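Local structure of TRAP dicarboxylate transporter-DctP subunit (4PFI) at residues D173-E185 and Q211-F223. The protein probably captures a small organic acid in the periplasm, as solute-binding proteins of TRAP dicarboxylate transporters do, for delivery to its membrane partner. Numbering follows the deposited sequence.
Sequences DFQGLRFRTMTSE and QLGNIDGQSNPVF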
ATOM      1  N   ASP A 173      10.338 -15.440  16.920  1.00 17.34           N
ATOM      2  CA  ASP A 173       9.392 -14.616  17.679  1.00 16.09           C
ATOM      3  C   ASP A 173       7.948 -14.644  17.133  1.00 17.22           C
ATOM      4  O   ASP A 173       7.001 -14.286  17.849  1.00 18.13           O
ATOM      5  CB  ASP A 173       9.880 -13.169  17.739  1.00 17.32           C
ATOM      6  CG  ASP A 173      11.150 -13.007  18.579  1.00 24.87           C
ATOM      7  OD1 ASP A 173      11.352 -13.816  19.523  1.00 30.52           O
ATOM      8  OD2 ASP A 173      11.948 -12.077  18.298  1.00 23.16           O
ATOM      9  N   PHE A 174       7.785 -15.054  15.884  1.00 15.70           N
ATOM     10  CA  PHE A 174       6.474 -15.163  15.238  1.00 18.28           C
ATOM     11  C   PHE A 174       5.794 -16.516  15.500  1.00 23.71           C
ATOM     12  O   PHE A 174       4.582 -16.636  15.295  1.00 22.59           O
ATOM     13  CB  PHE A 174       6.596 -14.966  13.716  1.00 15.51           C
ATOM     14  CG  PHE A 174       6.710 -13.538  13.293  1.00 14.61           C
ATOM     15  CD1 PHE A 174       5.576 -12.769  13.121  1.00 13.77           C
ATOM     16  CD2 PHE A 174       7.951 -12.955  13.082  1.00 14.78           C
ATOM     17  CE1 PHE A 174       5.671 -11.440  12.759  1.00 13.12           C
ATOM     18  CE2 PHE A 174       8.054 -11.627  12.701  1.00 14.12           C
ATOM     19  CZ  PHE A 174       6.919 -10.868  12.548  1.00 13.30           C
ATOM     20  N   GLN A 175       6.553 -17.527  15.936  1.00 23.80           N
ATOM     21  CA  GLN A 175       5.999 -18.892  16.110  1.00 26.81           C
ATOM     22  C   GLN A 175       4.756 -18.930  16.999  1.00 22.80           C
ATOM     23  O   GLN A 175       4.807 -18.525  18.164  1.00 18.74           O
ATOM     24  CB  GLN A 175       7.051 -19.855  16.680  1.00 29.33           C
ATOM     25  CG  GLN A 175       7.929 -20.511  15.620  1.00 35.29           C
ATOM     26  CD  GLN A 175       7.229 -21.663  14.908  1.00 42.80           C
ATOM     27  OE1 GLN A 175       6.160 -22.122  15.344  1.00 43.05           O
ATOM     28  NE2 GLN A 175       7.818 -22.131  13.799  1.00 44.60           N
ATOM     29  N   GLY A 176       3.647 -19.417  16.439  1.00 22.39           N
ATOM     30  CA  GLY A 176       2.399 -19.582  17.168  1.00 27.60           C
ATOM     31  C   GLY A 176       1.549 -18.320  17.307  1.00 30.79           C
ATOM     32  O   GLY A 176       0.449 -18.366  17.867  1.00 31.43           O
ATOM     33  N   LEU A 177       2.060 -17.197  16.803  1.00 26.82           N
ATOM     34  CA  LEU A 177       1.389 -15.895  16.927  1.00 21.19           C
ATOM     35  C   LEU A 177       0.264 -15.739  15.932  1.00 16.95           C
ATOM     36  O   LEU A 177       0.462 -15.967  14.743  1.00 17.17           O
ATOM     37  CB  LEU A 177       2.390 -14.762  16.692  1.00 21.37           C
ATOM     38  CG  LEU A 177       2.846 -14.044  17.961  1.00 23.16           C
ATOM     39  CD1 LEU A 177       3.246 -15.045  19.037  1.00 22.49           C
ATOM     40  CD2 LEU A 177       3.985 -13.084  17.641  1.00 13.79           C
ATOM     41  N   ARG A 178      -0.920 -15.360  16.402  1.00 13.62           N
ATOM     42  CA  ARG A 178      -1.974 -14.926  15.484  1.00 15.47           C
ATOM     43  C   ARG A 178      -1.626 -13.510  15.058  1.00 14.36           C
ATOM     44  O   ARG A 178      -1.586 -12.597  15.884  1.00 12.94           O
ATOM     45  CB  ARG A 178      -3.350 -14.948  16.159  1.00 16.51           C
ATOM     46  CG  ARG A 178      -3.801 -16.324  16.576  1.00 22.04           C
ATOM     47  CD  ARG A 178      -4.650 -16.930  15.481  1.00 28.74           C
ATOM     48  NE  ARG A 178      -6.025 -16.478  15.595  1.00 33.10           N
ATOM     49  CZ  ARG A 178      -7.059 -17.048  14.979  1.00 31.63           C
ATOM     50  NH1 ARG A 178      -6.886 -18.113  14.193  1.00 27.84           N
ATOM     51  NH2 ARG A 178      -8.276 -16.546  15.170  1.00 29.12           N
ATOM     52  N   PHE A 179      -1.351 -13.328  13.778  1.00 13.14           N
ATOM     53  CA  PHE A 179      -0.827 -12.061  13.296  1.00 12.32           C
ATOM     54  C   PHE A 179      -1.693 -11.566  12.138  1.00 12.58           C
ATOM     55  O   PHE A 179      -1.959 -12.315  11.208  1.00 16.45           O
ATOM     56  CB  PHE A 179       0.660 -12.218  12.871  1.00 12.61           C
ATOM     57  CG  PHE A 179       1.395 -10.898  12.724  1.00 12.02           C
ATOM     58  CD1 PHE A 179       1.968 -10.270  13.825  1.00 11.36           C
ATOM     59  CD2 PHE A 179       1.469 -10.263  11.481  1.00 12.25           C
ATOM     60  CE1 PHE A 179       2.627  -9.032  13.685  1.00 13.78           C
ATOM     61  CE2 PHE A 179       2.129  -9.020  11.336  1.00 12.60           C
ATOM     62  CZ  PHE A 179       2.701  -8.406  12.428  1.00 11.21           C
ATOM     63  N   ARG A 180      -2.148 -10.313  12.203  1.00 11.98           N
ATOM     64  CA  ARG A 180      -3.083  -9.776  11.207  1.00 15.86           C
ATOM     65  C   ARG A 180      -2.347  -9.122  10.010  1.00 15.24           C
ATOM     66  O   ARG A 180      -1.586  -8.163  10.154  1.00 13.76           O
ATOM     67  CB  ARG A 180      -4.116  -8.864  11.901  1.00 11.87           C
ATOM     68  CG  ARG A 180      -4.660  -7.681  11.118  1.00 12.39           C
ATOM     69  CD  ARG A 180      -5.385  -8.051   9.923  1.00 13.13           C
ATOM     70  NE  ARG A 180      -6.429  -7.090   9.585  1.00 21.53           N
ATOM     71  CZ  ARG A 180      -6.881  -6.848   8.344  1.00 26.18           C
ATOM     72  NH1 ARG A 180      -7.870  -5.985   8.163  1.00 23.63           N
ATOM     73  NH2 ARG A 180      -6.370  -7.449   7.274  1.00 29.78           N
ATOM     74  N   THR A 181      -2.564  -9.691   8.832  1.00 17.45           N
ATOM     75  CA  THR A 181      -1.804  -9.364   7.635  1.00 15.58           C
ATOM     76  C   THR A 181      -2.708  -8.642   6.648  1.00 18.90           C
ATOM     77  O   THR A 181      -3.915  -8.581   6.859  1.00 20.03           O
ATOM     78  CB  THR A 181      -1.312 -10.663   6.923  1.00 16.54           C
ATOM     79  OG1 THR A 181      -2.440 -11.423   6.459  1.00 18.60           O
ATOM     80  CG2 THR A 181      -0.465 -11.528   7.846  1.00 14.90           C
HETATM   81  N   MSE A 182      -2.138  -8.124   5.557  1.00 25.29           N
HETATM   82  CA  MSE A 182      -2.957  -7.618   4.449  1.00 24.33           C
HETATM   83  C   MSE A 182      -3.785  -8.788   3.911  1.00 25.33           C
HETATM   84  O   MSE A 182      -3.414  -9.961   4.041  1.00 21.13           O
HETATM   85  CB  MSE A 182      -2.074  -7.010   3.336  1.00 24.97           C
HETATM   86  CG  MSE A 182      -1.357  -5.693   3.724  1.00 24.01           C
HETATM   87 SE   MSE A 182      -2.589  -4.300   4.428  0.56 30.13          SE
HETATM   88  CE  MSE A 182      -2.478  -4.753   6.309  1.00 24.54           C
ATOM     89  N   THR A 183      -4.903  -8.481   3.280  1.00 31.87           N
ATOM     90  CA  THR A 183      -5.818  -9.522   2.828  1.00 36.40           C
ATOM     91  C   THR A 183      -5.429 -10.101   1.460  1.00 38.24           C
ATOM     92  O   THR A 183      -6.242 -10.209   0.550  1.00 45.61           O
ATOM     93  CB  THR A 183      -7.250  -8.988   2.775  1.00 39.92           C
ATOM     94  OG1 THR A 183      -8.146 -10.069   2.463  1.00 43.25           O
ATOM     95  CG2 THR A 183      -7.372  -7.857   1.731  1.00 42.95           C
ATOM     96  N   SER A 184      -4.172 -10.480   1.333  1.00 34.48           N
ATOM     97  CA  SER A 184      -3.654 -11.051   0.114  1.00 32.35           C
ATOM     98  C   SER A 184      -3.050 -12.406   0.471  1.00 31.58           C
ATOM     99  O   SER A 184      -2.393 -12.546   1.500  1.00 31.70           O
ATOM    100  CB  SER A 184      -2.573 -10.127  -0.464  1.00 35.29           C
ATOM    101  OG  SER A 184      -1.959 -10.691  -1.604  1.00 40.35           O
ATOM    102  N   GLU A 185      -3.251 -13.404  -0.372  1.00 28.77           N
ATOM    103  CA  GLU A 185      -2.690 -14.717  -0.102  1.00 31.66           C
ATOM    104  C   GLU A 185      -1.163 -14.610   0.028  1.00 30.78           C
ATOM    105  O   GLU A 185      -0.536 -15.274   0.855  1.00 29.75           O
ATOM    106  CB  GLU A 185      -3.067 -15.679  -1.214  1.00 38.38           C
ATOM    107  CG  GLU A 185      -2.757 -17.106  -0.892  1.00 48.78           C
ATOM    108  CD  GLU A 185      -3.650 -18.076  -1.651  1.00 59.46           C
ATOM    109  OE1 GLU A 185      -4.406 -17.627  -2.544  1.00 61.97           O
ATOM    110  OE2 GLU A 185      -3.601 -19.291  -1.344  1.00 64.57           O
ATOM    111  N   GLN A 211      -6.594  -5.991  22.053  1.00  8.46           N
ATOM    112  CA  GLN A 211      -6.663  -5.650  23.439  1.00  8.33           C
ATOM    113  C   GLN A 211      -6.949  -6.880  24.268  1.00  9.19           C
ATOM    114  O   GLN A 211      -6.479  -6.998  25.388  1.00 12.79           O
ATOM    115  CB  GLN A 211      -7.723  -4.585  23.674  1.00  8.35           C
ATOM    116  CG  GLN A 211      -7.675  -3.988  25.039  1.00  8.27           C
ATOM    117  CD  GLN A 211      -8.687  -2.897  25.182  1.00  8.43           C
ATOM    118  OE1 GLN A 211      -9.817  -3.042  24.738  1.00  8.78           O
ATOM    119  NE2 GLN A 211      -8.289  -1.784  25.826  1.00  8.31           N
ATOM    120  N   LEU A 212      -7.661  -7.827  23.676  1.00  9.17           N
ATOM    121  CA  LEU A 212      -8.122  -9.009  24.359  1.00  9.76           C
ATOM    122  C   LEU A 212      -7.097 -10.118  24.194  1.00 13.39           C
ATOM    123  O   LEU A 212      -7.189 -11.162  24.830  1.00 16.07           O
ATOM    124  CB  LEU A 212      -9.482  -9.444  23.786  1.00 10.31           C
ATOM    125  CG  LEU A 212     -10.647  -8.539  24.200  1.00 12.17           C
ATOM    126  CD1 LEU A 212     -11.853  -8.819  23.323  1.00 12.04           C
ATOM    127  CD2 LEU A 212     -11.034  -8.736  25.678  1.00 10.59           C
ATOM    128  N   GLY A 213      -6.109  -9.898  23.339  1.00 11.19           N
ATOM    129  CA  GLY A 213      -5.150 -10.953  23.039  1.00 10.17           C
ATOM    130  C   GLY A 213      -5.678 -11.992  22.061  1.00 10.83           C
ATOM    131  O   GLY A 213      -5.062 -13.014  21.894  1.00 11.94           O
ATOM    132  N   ASN A 214      -6.820 -11.751  21.415  1.00 10.91           N
ATOM    133  CA  ASN A 214      -7.253 -12.657  20.335  1.00 11.65           C
ATOM    134  C   ASN A 214      -6.313 -12.606  19.124  1.00 11.59           C
ATOM    135  O   ASN A 214      -6.211 -13.549  18.345  1.00 14.69           O
ATOM    136  CB  ASN A 214      -8.684 -12.333  19.881  1.00 11.91           C
ATOM    137  CG  ASN A 214      -9.689 -12.490  20.997  1.00 14.37           C
ATOM    138  OD1 ASN A 214      -9.593 -13.399  21.826  1.00 13.64           O
ATOM    139  ND2 ASN A 214     -10.660 -11.601  21.027  1.00 15.45           N
ATOM    140  N   ILE A 215      -5.675 -11.462  18.954  1.00 10.83           N
ATOM    141  CA  ILE A 215      -4.673 -11.262  17.924  1.00 12.57           C
ATOM    142  C   ILE A 215      -3.419 -10.757  18.627  1.00 10.23           C
ATOM    143  O   ILE A 215      -3.522  -9.919  19.526  1.00 10.95           O
ATOM    144  CB  ILE A 215      -5.167 -10.195  16.925  1.00 12.27           C
ATOM    145  CG1 ILE A 215      -6.293 -10.757  16.086  1.00 17.78           C
ATOM    146  CG2 ILE A 215      -4.086  -9.784  15.976  1.00 10.49           C
ATOM    147  CD1 ILE A 215      -6.821  -9.745  15.079  1.00 23.61           C
ATOM    148  N   ASP A 216      -2.250 -11.255  18.244  1.00 10.50           N
ATOM    149  CA  ASP A 216      -0.998 -10.893  18.929  1.00 10.57           C
ATOM    150  C   ASP A 216      -0.273  -9.687  18.351  1.00 13.54           C
ATOM    151  O   ASP A 216       0.430  -8.977  19.063  1.00 12.63           O
ATOM    152  CB  ASP A 216      -0.088 -12.108  18.986  1.00 11.46           C
ATOM    153  CG  ASP A 216      -0.743 -13.248  19.754  1.00 17.92           C
ATOM    154  OD1 ASP A 216      -1.027 -13.047  20.971  1.00 25.94           O
ATOM    155  OD2 ASP A 216      -1.058 -14.294  19.143  1.00 18.31           O
ATOM    156  N   GLY A 217      -0.482  -9.415  17.077  1.00  9.85           N
ATOM    157  CA  GLY A 217       0.102  -8.227  16.490  1.00  9.55           C
ATOM    158  C   GLY A 217      -0.463  -7.979  15.122  1.00  9.83           C
ATOM    159  O   GLY A 217      -1.318  -8.722  14.643  1.00 10.26           O
ATOM    160  N   GLN A 218      -0.004  -6.922  14.499  1.00  9.74           N
ATOM    161  CA  GLN A 218      -0.419  -6.591  13.143  1.00 10.19           C
ATOM    162  C   GLN A 218       0.636  -5.748  12.483  1.00 12.26           C
ATOM    163  O   GLN A 218       1.627  -5.362  13.101  1.00 10.03           O
ATOM    164  CB  GLN A 218      -1.769  -5.856  13.113  1.00 10.13           C
ATOM    165  CG  GLN A 218      -1.829  -4.521  13.901  1.00  9.59           C
ATOM    166  CD  GLN A 218      -1.201  -3.355  13.163  1.00  9.83           C
ATOM    167  OE1 GLN A 218      -1.661  -2.940  12.095  1.00 10.77           O
ATOM    168  NE2 GLN A 218      -0.111  -2.861  13.700  1.00 10.08           N
ATOM    169  N   SER A 219       0.366  -5.447  11.217  1.00 10.89           N
ATOM    170  CA  SER A 219       1.263  -4.730  10.350  1.00 11.28           C
ATOM    171  C   SER A 219       0.501  -3.671   9.564  1.00 11.68           C
ATOM    172  O   SER A 219      -0.559  -3.930   9.033  1.00 12.10           O
ATOM    173  CB  SER A 219       1.938  -5.702   9.357  1.00 12.63           C
ATOM    174  OG  SER A 219       3.037  -5.040   8.737  1.00 15.63           O
ATOM    175  N   ASN A 220       1.080  -2.487   9.483  1.00 11.73           N
ATOM    176  CA  ASN A 220       0.477  -1.335   8.811  1.00 12.28           C
ATOM    177  C   ASN A 220       1.485  -0.204   8.857  1.00 12.38           C
ATOM    178  O   ASN A 220       2.384  -0.214   9.698  1.00 11.86           O
ATOM    179  CB  ASN A 220      -0.789  -0.869   9.555  1.00 11.95           C
ATOM    180  CG  ASN A 220      -2.047  -1.415   8.954  1.00 15.19           C
ATOM    181  OD1 ASN A 220      -2.346  -1.129   7.807  1.00 19.42           O
ATOM    182  ND2 ASN A 220      -2.773  -2.233   9.707  1.00 13.28           N
ATOM    183  N   PRO A 221       1.318   0.792   7.982  1.00 13.22           N
ATOM    184  CA  PRO A 221       2.155   1.985   8.107  1.00 13.45           C
ATOM    185  C   PRO A 221       1.800   2.766   9.382  1.00 12.84           C
ATOM    186  O   PRO A 221       0.681   2.667   9.907  1.00 12.48           O
ATOM    187  CB  PRO A 221       1.854   2.785   6.829  1.00 14.70           C
ATOM    188  CG  PRO A 221       0.546   2.270   6.331  1.00 15.01           C
ATOM    189  CD  PRO A 221       0.422   0.850   6.809  1.00 14.19           C
ATOM    190  N   VAL A 222       2.779   3.496   9.902  1.00 12.80           N
ATOM    191  CA  VAL A 222       2.646   4.195  11.161  1.00 12.32           C
ATOM    192  C   VAL A 222       1.410   5.110  11.236  1.00 12.66           C
ATOM    193  O   VAL A 222       0.750   5.142  12.276  1.00 12.09           O
ATOM    194  CB  VAL A 222       3.926   5.006  11.450  1.00 12.65           C
ATOM    195  CG1 VAL A 222       3.702   5.997  12.565  1.00 12.53           C
ATOM    196  CG2 VAL A 222       5.042   4.059  11.825  1.00 12.31           C
ATOM    197  N   PHE A 223       1.078   5.844  10.167  1.00 13.72           N
ATOM    198  CA  PHE A 223      -0.101   6.713  10.235  1.00 14.25           C
ATOM    199  C   PHE A 223      -1.377   5.935  10.442  1.00 13.82           C
ATOM    200  O   PHE A 223      -2.281   6.424  11.081  1.00 13.83           O
ATOM    201  CB  PHE A 223      -0.271   7.654   9.020  1.00 17.29           C
ATOM    202  CG  PHE A 223      -0.647   6.970   7.762  1.00 21.90           C
ATOM    203  CD1 PHE A 223      -1.983   6.796   7.401  1.00 26.49           C
ATOM    204  CD2 PHE A 223       0.358   6.496   6.896  1.00 27.77           C
ATOM    205  CE1 PHE A 223      -2.302   6.142   6.155  1.00 24.96           C
ATOM    206  CE2 PHE A 223       0.051   5.856   5.704  1.00 30.73           C
ATOM    207  CZ  PHE A 223      -1.277   5.677   5.326  1.00 28.60           C
TER
HETATM  208  O   HOH W   1      -2.616  -5.811   9.611  1.00  9.79           O
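Asp216 grips both polar backbone atoms of Arg178: Asp216 N donates to Arg178 O (2.8 Å), while Asp216 OD2 takes Arg178 N at 2.9 Å on its anti lone pair. With CG beside its own backbone N (chi1 -60°), the carboxylate folds back onto the neighbouring strand and stands in for a main-chain acceptor. The Arg178 guanidinium turns elsewhere, to a salt bridge with Asp197. Farther along, Arg180 N donates to Gly217 O at 3.0 Å, and beyond it a water links the carbonyls of Arg180 and Ser219, donating to both oxygens, which could not bond each other. Strands 178-180 and 217-220 run parallel, their directions 21° apart, and strand 178-180 lies between 217-220 and 197-199 in the mixed sheet of this family 7 solute-binding protein; helix 203-212 belongs to the crossover from 197-199 to 217-220. On one side of the sheet, with CG anti to the backbone N (chi1 -164°), the Phe179 ring is carried across to the partner strand and lies over the main chain of Gly217 and Gln218, its CE1 3.6 Å from Gly217 C. A CB on Gly217 would clash with this ring. Phe174 meets the opposite ring face, Ser219 CB sits at the edge, and Phe191 stacks on the ring too. Replacing Phe179 by an alanine is likely to uncover the Gly217-Gln218 backbone and to leave Phe174 and Phe191 without the ring they share. On the other side, the Arg180 and Gln218 side chains cross, Arg180 CG 4.0 Å from Gln218 CB. Past the strand end, the selenomethionine Met182 bends its chain to bring CE to 3.4 Å from Ser219 O.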